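Local coordinates for chloroplastic group IIB intron splicing facilitator CRS2, chloroplastic (Zea mays, PDB 1RYB), which facilitates the splicing of group IIB introns in chloroplasts, in complexes with CAF1 or CAF2, and has no peptidyl-tRNA hydrolase activity despite belonging to that family, at residues 81-86 / 127-133; 34-38 / 104-108; 22-26 / 77-81. All coordinates share one frame; numbering follows the deposited sequence.

Contact 1 (81-86 / 127-133); sequences MNYSGE and HNGLQNV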
ATOM      1  N   MET A  81      10.098  -3.555  -5.802  1.00 11.41           N
ATOM      2  CA  MET A  81       8.919  -2.769  -6.262  1.00 16.83           C
ATOM      3  C   MET A  81       8.369  -3.149  -7.665  1.00 13.16           C
ATOM      4  O   MET A  81       7.193  -3.331  -7.873  1.00 12.45           O
ATOM      5  CB  MET A  81       9.295  -1.283  -6.245  1.00 12.87           C
ATOM      6  CG  MET A  81       8.134  -0.377  -6.563  1.00 12.20           C
ATOM      7  SD  MET A  81       6.796  -0.550  -5.377  1.00 12.80           S
ATOM      8  CE  MET A  81       7.356   0.634  -4.113  1.00 14.81           C
ATOM      9  N   ASN A  82       9.292  -3.386  -8.588  1.00 19.20           N
ATOM     10  CA  ASN A  82       8.969  -3.639  -9.951  1.00 14.44           C
ATOM     11  C   ASN A  82       8.313  -4.950 -10.128  1.00 20.42           C
ATOM     12  O   ASN A  82       7.760  -5.208 -11.213  1.00 21.19           O
ATOM     13  CB  ASN A  82      10.269  -3.667 -10.828  1.00 13.57           C
ATOM     14  CG  ASN A  82      10.774  -2.276 -11.130  1.00 26.33           C
ATOM     15  OD1 ASN A  82      10.104  -1.300 -10.832  1.00 21.42           O
ATOM     16  ND2 ASN A  82      11.956  -2.199 -11.782  1.00 28.96           N
ATOM     17  N   TYR A  83       8.448  -5.857  -9.139  1.00 13.68           N
ATOM     18  CA  TYR A  83       7.822  -7.184  -9.312  1.00  9.34           C
ATOM     19  C   TYR A  83       6.693  -7.462  -8.298  1.00 14.68           C
ATOM     20  O   TYR A  83       6.329  -8.634  -8.036  1.00 13.53           O
ATOM     21  CB  TYR A  83       8.897  -8.281  -9.235  1.00 12.17           C
ATOM     22  CG  TYR A  83       9.971  -7.981 -10.202  1.00 13.83           C
ATOM     23  CD1 TYR A  83       9.812  -8.251 -11.563  1.00 17.62           C
ATOM     24  CD2 TYR A  83      11.179  -7.435  -9.780  1.00 20.09           C
ATOM     25  CE1 TYR A  83      10.819  -7.894 -12.474  1.00 36.83           C
ATOM     26  CE2 TYR A  83      12.201  -7.099 -10.673  1.00 22.94           C
ATOM     27  CZ  TYR A  83      12.029  -7.346 -12.033  1.00 44.59           C
ATOM     28  OH  TYR A  83      13.076  -7.090 -12.917  1.00 23.87           O
ATOM     29  N   SER A  84       6.087  -6.375  -7.777  1.00 12.54           N
ATOM     30  CA  SER A  84       5.058  -6.478  -6.801  1.00 11.52           C
ATOM     31  C   SER A  84       3.904  -7.388  -7.265  1.00 12.35           C
ATOM     32  O   SER A  84       3.276  -8.083  -6.461  1.00 12.62           O
ATOM     33  CB  SER A  84       4.539  -5.085  -6.438  1.00  9.29           C
ATOM     34  OG  SER A  84       5.590  -4.290  -5.866  1.00 11.42           O
ATOM     35  N   GLY A  85       3.553  -7.338  -8.542  1.00 14.16           N
ATOM     36  CA  GLY A  85       2.418  -8.100  -9.022  1.00 12.04           C
ATOM     37  C   GLY A  85       2.687  -9.586  -8.975  1.00 13.98           C
ATOM     38  O   GLY A  85       1.744 -10.428  -8.778  1.00 13.52           O
ATOM     39  N   GLU A  86       3.944  -9.909  -9.159  1.00 12.01           N
ATOM     40  CA  GLU A  86       4.364 -11.289  -9.091  1.00 13.28           C
ATOM     41  C   GLU A  86       4.044 -11.892  -7.767  1.00 16.71           C
ATOM     42  O   GLU A  86       3.859 -13.088  -7.691  1.00 14.56           O
ATOM     43  CB  GLU A  86       5.890 -11.475  -9.394  1.00 19.48           C
ATOM     44  CG  GLU A  86       6.129 -11.130 -10.878  1.00 15.76           C
ATOM     45  CD  GLU A  86       7.526 -11.372 -11.358  1.00 23.01           C
ATOM     46  OE1 GLU A  86       7.914 -10.898 -12.375  1.00 24.70           O
ATOM     47  OE2 GLU A  86       8.320 -11.960 -10.510  1.00 19.76           O
ATOM     48  N   HIS A 127       3.658   4.600 -11.559  1.00 15.79           N
ATOM     49  CA  HIS A 127       4.265   3.997 -10.395  1.00 15.12           C
ATOM     50  C   HIS A 127       4.600   2.550 -10.806  1.00 16.73           C
ATOM     51  O   HIS A 127       3.722   1.800 -11.202  1.00 13.30           O
ATOM     52  CB  HIS A 127       3.263   4.049  -9.188  1.00 14.45           C
ATOM     53  CG  HIS A 127       3.900   3.545  -7.897  1.00 13.62           C
ATOM     54  ND1 HIS A 127       4.206   2.180  -7.664  1.00 16.37           N
ATOM     55  CD2 HIS A 127       4.269   4.244  -6.793  1.00 12.27           C
ATOM     56  CE1 HIS A 127       4.717   2.102  -6.428  1.00  9.58           C
ATOM     57  NE2 HIS A 127       4.786   3.329  -5.886  1.00  9.49           N
ATOM     58  N   ASN A 128       5.878   2.197 -10.785  1.00 18.12           N
ATOM     59  CA  ASN A 128       6.309   0.899 -11.269  1.00 12.05           C
ATOM     60  C   ASN A 128       5.656  -0.273 -10.570  1.00 17.11           C
ATOM     61  O   ASN A 128       5.384  -1.322 -11.204  1.00 15.88           O
ATOM     62  CB  ASN A 128       7.836   0.779 -11.116  1.00 15.04           C
ATOM     63  CG  ASN A 128       8.524   1.567 -12.195  1.00 37.16           C
ATOM     64  OD1 ASN A 128       7.870   2.276 -12.974  1.00 23.63           O
ATOM     65  ND2 ASN A 128       9.853   1.444 -12.256  1.00 30.46           N
ATOM     66  N   GLY A 129       5.457  -0.120  -9.248  1.00 15.19           N
ATOM     67  CA  GLY A 129       4.888  -1.182  -8.497  1.00 10.91           C
ATOM     68  C   GLY A 129       3.432  -1.341  -8.862  1.00 13.13           C
ATOM     69  O   GLY A 129       2.909  -2.441  -9.012  1.00 15.58           O
ATOM     70  N   LEU A 130       2.725  -0.270  -8.888  1.00  9.59           N
ATOM     71  CA  LEU A 130       1.297  -0.350  -9.250  1.00 14.33           C
ATOM     72  C   LEU A 130       1.138  -0.862 -10.685  1.00 17.24           C
ATOM     73  O   LEU A 130       0.283  -1.673 -10.979  1.00 14.99           O
ATOM     74  CB  LEU A 130       0.653   1.036  -9.089  1.00 13.27           C
ATOM     75  CG  LEU A 130      -0.824   1.084  -8.947  1.00 17.79           C
ATOM     76  CD1 LEU A 130      -1.310   0.038  -7.926  1.00 29.11           C
ATOM     77  CD2 LEU A 130      -1.029   2.515  -8.369  1.00 15.75           C
ATOM     78  N   GLN A 131       2.035  -0.433 -11.539  1.00 15.04           N
ATOM     79  CA  GLN A 131       1.959  -0.901 -12.880  1.00 17.38           C
ATOM     80  C   GLN A 131       2.107  -2.416 -12.936  1.00 20.84           C
ATOM     81  O   GLN A 131       1.375  -3.093 -13.623  1.00 14.13           O
ATOM     82  CB  GLN A 131       3.048  -0.215 -13.712  1.00 17.36           C
ATOM     83  CG  GLN A 131       3.010  -0.770 -15.148  1.00 20.85           C
ATOM     84  CD  GLN A 131       4.133  -0.222 -15.998  1.00 39.40           C
ATOM     85  OE1 GLN A 131       5.093   0.413 -15.482  1.00 36.94           O
ATOM     86  NE2 GLN A 131       4.047  -0.483 -17.302  1.00100.00           N
ATOM     87  N   ASN A 132       3.104  -2.972 -12.254  1.00 17.66           N
ATOM     88  CA  ASN A 132       3.264  -4.410 -12.249  1.00 12.14           C
ATOM     89  C   ASN A 132       2.080  -5.142 -11.617  1.00 13.88           C
ATOM     90  O   ASN A 132       1.749  -6.256 -12.031  1.00 18.34           O
ATOM     91  CB  ASN A 132       4.569  -4.819 -11.510  1.00 12.95           C
ATOM     92  CG  ASN A 132       4.940  -6.264 -11.724  1.00 14.63           C
ATOM     93  OD1 ASN A 132       4.856  -7.095 -10.809  1.00 15.62           O
ATOM     94  ND2 ASN A 132       5.275  -6.613 -12.979  1.00 17.08           N
ATOM     95  N   VAL A 133       1.423  -4.539 -10.588  1.00 11.54           N
ATOM     96  CA  VAL A 133       0.235  -5.218  -9.975  1.00  8.94           C
ATOM     97  C   VAL A 133      -0.870  -5.324 -10.989  1.00 13.04           C
ATOM     98  O   VAL A 133      -1.503  -6.319 -11.133  1.00 16.47           O
ATOM     99  CB  VAL A 133      -0.285  -4.488  -8.720  1.00 12.57           C
ATOM    100  CG1 VAL A 133      -1.619  -5.065  -8.237  1.00 17.62           C
ATOM    101  CG2 VAL A 133       0.787  -4.474  -7.594  1.00 12.69           C
TER
HETATM  102  O   HOH W   1       6.461  -9.328 -13.760  1.00 24.04           O
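Asn132 reaches across to the start of helix 84-94 and supplies the main polar grip. With CG anti to the backbone N (chi1 -168°), its amide points at the first turn, where Asn132 OD1 accepts from Gly85 N (2.6 Å) in the carbonyl plane, on a lone pair, and weakly from Glu86 N. The other end of the amide is tied by water 1, which accepts from Asn132 ND2 and donates to Glu86 OE1, so both ends of the group are held. Toward the surface, the side chains of Asn82 and Asn128 run side by side in the same direction, and Asn128 ND2 donates to Asn82 OD1 (3.1 Å), with the amide planes 51° apart. His127 ND1 caps its own helix at Leu130 N, and His127 NE2 is hydrogen-bonded to Asp107 OD1.

The remaining contacts are packing. Met81 SD lies at the edge of the His127 ring, 3.5 Å from His127 CE1. Gly129 CA makes a C-H...O contact with Met81 O of the 3-10 turn (3.2 Å); the helices themselves close up at Gly85, whose CA lies 3.7 Å from Val133 CA.

Two helix N-termini thus meet beside the cleft of the peptidyl-tRNA hydrolase fold, where Asn82 and Asn128 probably correspond to tRNA-binding residues.

Contact 2 (34-38 / 104-108); sequences RHNVG and LIYDD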
ATOM      1  N   ARG A  34      11.059   6.833   1.006  1.00  9.77           N
ATOM      2  CA  ARG A  34       9.732   7.317   0.526  1.00 12.34           C
ATOM      3  C   ARG A  34       8.957   6.247  -0.246  1.00  9.35           C
ATOM      4  O   ARG A  34       7.714   6.093  -0.070  1.00 11.70           O
ATOM      5  CB  ARG A  34       9.868   8.557  -0.338  1.00  8.49           C
ATOM      6  CG  ARG A  34      10.520   9.716   0.452  1.00  7.37           C
ATOM      7  CD  ARG A  34      10.317  11.059  -0.304  1.00 16.85           C
ATOM      8  NE  ARG A  34      10.814  12.270   0.406  1.00 17.81           N
ATOM      9  CZ  ARG A  34      12.117  12.644   0.425  1.00 19.89           C
ATOM     10  NH1 ARG A  34      13.051  11.914  -0.202  1.00 16.52           N
ATOM     11  NH2 ARG A  34      12.472  13.753   1.140  1.00 16.39           N
ATOM     12  N   HIS A  35       9.660   5.563  -1.124  1.00 10.27           N
ATOM     13  CA  HIS A  35       9.024   4.502  -1.920  1.00  9.54           C
ATOM     14  C   HIS A  35       8.563   3.308  -1.058  1.00  9.98           C
ATOM     15  O   HIS A  35       7.878   2.426  -1.569  1.00 16.77           O
ATOM     16  CB  HIS A  35      10.054   3.998  -2.959  1.00 14.48           C
ATOM     17  CG  HIS A  35       9.543   3.658  -4.361  1.00 11.54           C
ATOM     18  ND1 HIS A  35       8.429   4.217  -4.885  1.00 12.26           N
ATOM     19  CD2 HIS A  35      10.093   2.861  -5.301  1.00 15.45           C
ATOM     20  CE1 HIS A  35       8.281   3.756  -6.108  1.00  8.43           C
ATOM     21  NE2 HIS A  35       9.266   2.905  -6.372  1.00 15.77           N
ATOM     22  N   ASN A  36       8.920   3.262   0.215  1.00  9.08           N
ATOM     23  CA  ASN A  36       8.457   2.204   1.118  1.00  8.20           C
ATOM     24  C   ASN A  36       7.325   2.628   2.020  1.00 15.61           C
ATOM     25  O   ASN A  36       6.966   1.914   2.919  1.00 10.68           O
ATOM     26  CB  ASN A  36       9.601   1.749   2.036  1.00 10.61           C
ATOM     27  CG  ASN A  36      10.345   0.575   1.405  1.00 17.38           C
ATOM     28  OD1 ASN A  36      10.485   0.454   0.185  1.00 11.96           O
ATOM     29  ND2 ASN A  36      10.724  -0.389   2.213  1.00 17.27           N
ATOM     30  N   VAL A  37       6.753   3.842   1.855  1.00  9.21           N
ATOM     31  CA  VAL A  37       5.742   4.257   2.780  1.00  8.44           C
ATOM     32  C   VAL A  37       4.540   3.324   2.792  1.00 11.65           C
ATOM     33  O   VAL A  37       3.854   3.274   3.779  1.00 10.64           O
ATOM     34  CB  VAL A  37       5.373   5.748   2.551  1.00 10.92           C
ATOM     35  CG1 VAL A  37       4.615   5.990   1.240  1.00 13.86           C
ATOM     36  CG2 VAL A  37       4.669   6.421   3.745  1.00 11.09           C
ATOM     37  N   GLY A  38       4.243   2.661   1.683  1.00  6.68           N
ATOM     38  CA  GLY A  38       3.164   1.683   1.740  1.00  9.13           C
ATOM     39  C   GLY A  38       3.426   0.585   2.749  1.00  8.44           C
ATOM     40  O   GLY A  38       2.513   0.052   3.403  1.00 10.01           O
ATOM     41  N   LEU A 104      -4.519  -1.761  -2.638  1.00  9.32           N
ATOM     42  CA  LEU A 104      -3.116  -1.392  -2.780  1.00 10.60           C
ATOM     43  C   LEU A 104      -2.833  -0.097  -2.073  1.00 10.18           C
ATOM     44  O   LEU A 104      -3.541   0.877  -2.254  1.00 11.39           O
ATOM     45  CB  LEU A 104      -2.622  -1.230  -4.264  1.00 15.11           C
ATOM     46  CG  LEU A 104      -2.065  -2.493  -4.858  1.00  9.05           C
ATOM     47  CD1 LEU A 104      -0.681  -2.799  -4.329  1.00 10.85           C
ATOM     48  CD2 LEU A 104      -3.039  -3.679  -4.672  1.00 10.83           C
ATOM     49  N   ILE A 105      -1.724  -0.066  -1.317  1.00  8.75           N
ATOM     50  CA  ILE A 105      -1.279   1.117  -0.569  1.00  9.30           C
ATOM     51  C   ILE A 105       0.123   1.511  -1.045  1.00  8.74           C
ATOM     52  O   ILE A 105       1.033   0.681  -0.974  1.00  8.33           O
ATOM     53  CB  ILE A 105      -1.346   0.839   0.962  1.00  9.36           C
ATOM     54  CG1 ILE A 105      -2.736   0.298   1.300  1.00  5.09           C
ATOM     55  CG2 ILE A 105      -1.050   2.156   1.745  1.00 11.54           C
ATOM     56  CD1 ILE A 105      -2.950   0.280   2.831  1.00 12.51           C
ATOM     57  N   TYR A 106       0.329   2.774  -1.455  1.00  9.18           N
ATOM     58  CA  TYR A 106       1.654   3.102  -2.049  1.00  5.42           C
ATOM     59  C   TYR A 106       1.909   4.600  -2.070  1.00  7.25           C
ATOM     60  O   TYR A 106       1.021   5.371  -1.754  1.00  9.69           O
ATOM     61  CB  TYR A 106       1.668   2.551  -3.525  1.00  8.46           C
ATOM     62  CG  TYR A 106       0.616   3.316  -4.380  1.00 14.09           C
ATOM     63  CD1 TYR A 106       0.968   4.464  -5.090  1.00 13.64           C
ATOM     64  CD2 TYR A 106      -0.741   3.009  -4.358  1.00 20.14           C
ATOM     65  CE1 TYR A 106       0.025   5.156  -5.845  1.00 17.72           C
ATOM     66  CE2 TYR A 106      -1.736   3.795  -4.964  1.00 18.54           C
ATOM     67  CZ  TYR A 106      -1.329   4.847  -5.781  1.00 21.09           C
ATOM     68  OH  TYR A 106      -2.255   5.657  -6.447  1.00 31.85           O
ATOM     69  N   ASP A 107       3.149   4.973  -2.353  1.00  9.32           N
ATOM     70  CA  ASP A 107       3.581   6.421  -2.400  1.00 11.49           C
ATOM     71  C   ASP A 107       3.091   7.075  -3.666  1.00 14.13           C
ATOM     72  O   ASP A 107       3.195   6.504  -4.750  1.00 12.40           O
ATOM     73  CB  ASP A 107       5.112   6.531  -2.368  1.00 10.65           C
ATOM     74  CG  ASP A 107       5.729   5.559  -3.326  1.00 13.25           C
ATOM     75  OD1 ASP A 107       5.447   4.353  -3.402  1.00 14.30           O
ATOM     76  OD2 ASP A 107       6.554   6.121  -4.122  1.00 11.15           O
ATOM     77  N   ASP A 108       2.597   8.275  -3.573  1.00 11.04           N
ATOM     78  CA  ASP A 108       2.098   8.911  -4.811  1.00 11.13           C
ATOM     79  C   ASP A 108       2.694  10.308  -4.946  1.00 10.15           C
ATOM     80  O   ASP A 108       2.512  11.177  -4.089  1.00 16.36           O
ATOM     81  CB  ASP A 108       0.596   8.913  -4.819  1.00 11.80           C
ATOM     82  CG  ASP A 108      -0.024   9.523  -6.024  1.00 25.65           C
ATOM     83  OD1 ASP A 108       0.572  10.274  -6.766  1.00 18.52           O
ATOM     84  OD2 ASP A 108      -1.305   9.263  -6.092  1.00 27.06           O
TER
HETATM   85  O   HOH W   2       4.943   2.561  -1.116  1.00  8.20           O
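His35 presents the edge of its imidazole to the carboxylate of Asp107, with His35 ND1 donating to Asp107 OD2 at 2.8 Å along a fairly straight bond (162° at the hydrogen). The acceptor lies in the plane of the ring. On the acid side the approach is from the syn side of OD2, 29° out of the carboxylate plane, and the ring and carboxylate planes stand nearly perpendicular. Asp107 holds CG between its backbone N and carbonyl carbon (chi1 46°), which turns the acid toward the 34-38 turn.

The second oxygen is also engaged. Asp107 OD1 accepts from His127 NE2, and water 2 donates to Asp107 OD1 (2.9 Å) and accepts from Gly38 N, linking the carboxylate to the first turn of helix 37-48. One acid therefore joins two imidazoles and a helix start, which probably fixes its rotation.

The methylene of Asp107 is packed between a methyl and a carbonyl oxygen: Val37 CG1 rests 3.7 Å from Asp107 CB, and Arg34 O lies 3.5 Å from Asp107 CB. Farther back along the strand, Gly38 CA makes a C-H...O contact with Ile105 O (3.6 Å).

A histidine-carboxylate hydrogen bond between a turn and the end of a central strand matches the active-site pair of peptidyl-tRNA hydrolases, where His35 would correspond to the proton acceptor, although CRS2 has no such activity.

Contact 3 (22-26 / 77-81); sequences GLGNP and PQSYM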
ATOM      1  N   GLY A  22       0.849  -3.349   0.906  1.00 10.29           N
ATOM      2  CA  GLY A  22       1.608  -2.098   0.912  1.00  6.06           C
ATOM      3  C   GLY A  22       2.882  -2.371   0.082  1.00 10.59           C
ATOM      4  O   GLY A  22       3.530  -3.453   0.243  1.00 12.37           O
ATOM      5  N   LEU A  23       3.173  -1.447  -0.887  1.00 10.98           N
ATOM      6  CA  LEU A  23       4.302  -1.547  -1.802  1.00 10.58           C
ATOM      7  C   LEU A  23       5.603  -1.004  -1.210  1.00 13.42           C
ATOM      8  O   LEU A  23       5.624  -0.021  -0.428  1.00 11.60           O
ATOM      9  CB  LEU A  23       3.984  -0.850  -3.112  1.00  7.74           C
ATOM     10  CG  LEU A  23       2.713  -1.446  -3.723  1.00 10.06           C
ATOM     11  CD1 LEU A  23       2.581  -0.942  -5.141  1.00 11.98           C
ATOM     12  CD2 LEU A  23       2.834  -2.995  -3.787  1.00 12.09           C
ATOM     13  N   GLY A  24       6.685  -1.569  -1.652  1.00  9.33           N
ATOM     14  CA  GLY A  24       8.050  -1.150  -1.175  1.00  7.10           C
ATOM     15  C   GLY A  24       9.100  -2.064  -1.731  1.00  8.83           C
ATOM     16  O   GLY A  24       8.776  -3.043  -2.471  1.00 11.76           O
ATOM     17  N   ASN A  25      10.346  -1.801  -1.330  1.00 10.34           N
ATOM     18  CA  ASN A  25      11.497  -2.668  -1.649  1.00 10.19           C
ATOM     19  C   ASN A  25      11.957  -3.357  -0.415  1.00  7.88           C
ATOM     20  O   ASN A  25      11.866  -2.810   0.694  1.00 13.95           O
ATOM     21  CB  ASN A  25      12.652  -1.826  -2.177  1.00 11.18           C
ATOM     22  CG  ASN A  25      12.354  -1.399  -3.582  1.00 13.23           C
ATOM     23  OD1 ASN A  25      12.133  -2.259  -4.423  1.00 13.08           O
ATOM     24  ND2 ASN A  25      12.378  -0.069  -3.859  1.00 14.82           N
ATOM     25  N   PRO A  26      12.545  -4.509  -0.567  1.00  9.57           N
ATOM     26  CA  PRO A  26      12.914  -5.311   0.601  1.00 10.82           C
ATOM     27  C   PRO A  26      14.264  -5.015   1.134  1.00 11.45           C
ATOM     28  O   PRO A  26      15.158  -4.724   0.380  1.00 15.87           O
ATOM     29  CB  PRO A  26      13.032  -6.722   0.024  1.00 14.43           C
ATOM     30  CG  PRO A  26      13.497  -6.461  -1.390  1.00 22.36           C
ATOM     31  CD  PRO A  26      12.710  -5.217  -1.820  1.00 10.64           C
ATOM     32  N   PRO A  77       5.102  -7.380  -0.200  1.00 10.74           N
ATOM     33  CA  PRO A  77       5.862  -8.161  -1.147  1.00  7.62           C
ATOM     34  C   PRO A  77       7.348  -7.871  -0.947  1.00  7.90           C
ATOM     35  O   PRO A  77       7.779  -6.738  -0.644  1.00 11.06           O
ATOM     36  CB  PRO A  77       5.464  -7.619  -2.536  1.00 11.27           C
ATOM     37  CG  PRO A  77       4.122  -6.915  -2.307  1.00 11.91           C
ATOM     38  CD  PRO A  77       4.209  -6.444  -0.862  1.00 11.20           C
ATOM     39  N   GLN A  78       8.117  -8.930  -1.030  1.00 11.68           N
ATOM     40  CA  GLN A  78       9.550  -8.854  -0.905  1.00 12.92           C
ATOM     41  C   GLN A  78      10.210  -9.207  -2.252  1.00 19.62           C
ATOM     42  O   GLN A  78      11.202  -9.916  -2.291  1.00 20.26           O
ATOM     43  CB  GLN A  78      10.062  -9.831   0.181  1.00 13.39           C
ATOM     44  CG  GLN A  78       9.279  -9.632   1.500  1.00 12.81           C
ATOM     45  CD  GLN A  78       9.546  -8.296   2.152  1.00 13.71           C
ATOM     46  OE1 GLN A  78       8.588  -7.598   2.607  1.00 14.42           O
ATOM     47  NE2 GLN A  78      10.833  -7.964   2.265  1.00  9.05           N
ATOM     48  N   SER A  79       9.625  -8.707  -3.318  1.00 10.92           N
ATOM     49  CA  SER A  79      10.053  -9.037  -4.670  1.00 15.70           C
ATOM     50  C   SER A  79      10.858  -7.926  -5.364  1.00 14.92           C
ATOM     51  O   SER A  79      11.331  -8.068  -6.477  1.00 14.31           O
ATOM     52  CB  SER A  79       8.727  -9.144  -5.401  1.00 15.70           C
ATOM     53  OG  SER A  79       7.951  -7.952  -5.158  1.00 15.43           O
ATOM     54  N   TYR A  80      10.952  -6.800  -4.693  1.00 11.23           N
ATOM     55  CA  TYR A  80      11.353  -5.494  -5.235  1.00 15.75           C
ATOM     56  C   TYR A  80      10.128  -4.876  -5.845  1.00 13.76           C
ATOM     57  O   TYR A  80       9.226  -5.607  -6.354  1.00 10.78           O
ATOM     58  CB  TYR A  80      12.500  -5.511  -6.269  1.00 16.89           C
ATOM     59  CG  TYR A  80      13.801  -5.820  -5.572  1.00 15.28           C
ATOM     60  CD1 TYR A  80      14.281  -7.124  -5.544  1.00 22.60           C
ATOM     61  CD2 TYR A  80      14.541  -4.819  -4.947  1.00 14.28           C
ATOM     62  CE1 TYR A  80      15.522  -7.392  -4.953  1.00 16.09           C
ATOM     63  CE2 TYR A  80      15.742  -5.077  -4.290  1.00 19.75           C
ATOM     64  CZ  TYR A  80      16.202  -6.386  -4.258  1.00 19.33           C
ATOM     65  OH  TYR A  80      17.416  -6.623  -3.632  1.00 29.83           O
ATOM     66  N   MET A  81      10.098  -3.555  -5.802  1.00 11.41           N
ATOM     67  CA  MET A  81       8.919  -2.769  -6.262  1.00 16.83           C
ATOM     68  C   MET A  81       8.369  -3.149  -7.665  1.00 13.16           C
ATOM     69  O   MET A  81       7.193  -3.331  -7.873  1.00 12.45           O
ATOM     70  CB  MET A  81       9.295  -1.283  -6.245  1.00 12.87           C
ATOM     71  CG  MET A  81       8.134  -0.377  -6.563  1.00 12.20           C
ATOM     72  SD  MET A  81       6.796  -0.550  -5.377  1.00 12.80           S
ATOM     73  CE  MET A  81       7.356   0.634  -4.113  1.00 14.81           C
TER
HETATM   74  O   HOH W   3       9.498  -5.636  -2.354  1.00 12.83           O
HETATM   75  O   HOH W   4      17.717  -5.421  -1.158  1.00 34.36           O
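Each segment starts on the last residue of a strand, Gly22 of strand 18-22 and Pro77 of strand 70-77, and runs on as an irregular loop. Their closest CA atoms are those of Asn25 and Tyr80, 4.6 Å apart, and Pro26 next approaches Gln78. The two strands are parallel neighbours in the mixed sheet of the peptidyl-tRNA hydrolase fold, so the loops emerge together at its carboxyl-terminal edge, where sites commonly lie in alpha/beta proteins. The 77-81 segment curls back as it goes, and Tyr80 takes a positive phi of 84°. Water 3 fills the bend: it donates to Gly24 O and Pro77 O and accepts from Tyr80 N, bonding to backbone atoms of both loops.

Asn25 makes the direct hydrogen bond between them. Asn25 OD1 accepts from Met81 N at 2.8 Å; the bond is straight at the hydrogen, but the donor stands above the carbonyl plane and not on a lone pair. Asn25 is itself held through its backbone N by Asn36 OD1.

Pro26 packs on Tyr80, crossing it at about a right angle, and Pro26 CG sits over the middle of the phenol ring, 3.9 Å from the centroid, in a CH-pi contact. Water 4 bridges Pro26 O and Tyr80 OH, a further link between the two residues. Tyr80 probably belongs to the tRNA-binding surface.

On the inner side, the bent Met81 chain lays Met81 SD 3.6 Å from Leu23 CB and brings Met81 CE to 3.4 Å from Gly24 N, so the thioether covers the backbone next to Asn25. Nearer the strands, Pro77 CD lies 3.3 Å from Gly22 O, a buried carbonyl oxygen with no polar partner in the model.

Overall arrangement
Contacts 2 and 3 are buried, contact 1 only partly so and open to the surface at its asparagines; contact 2 is the deepest, centred about 6 Å from the centre of the chain. Each joins different elements: two helix starts in contact 1, a turn and a central strand in contact 2, two loops in contact 3. Contact 2 turns on an imidazole-carboxylate hydrogen bond, whereas contact 1 relies on amides and contact 3 on one asparagine amide, a proline-tyrosine CH-pi contact and bridging water. Met81 is common to contacts 1 and 3 and also packs on His35 of contact 2. A backbone hydrogen bond joins Ile105 to Leu23, and the three contacts adjoin at the site that in hydrolases of this family probably receives peptidyl-tRNA.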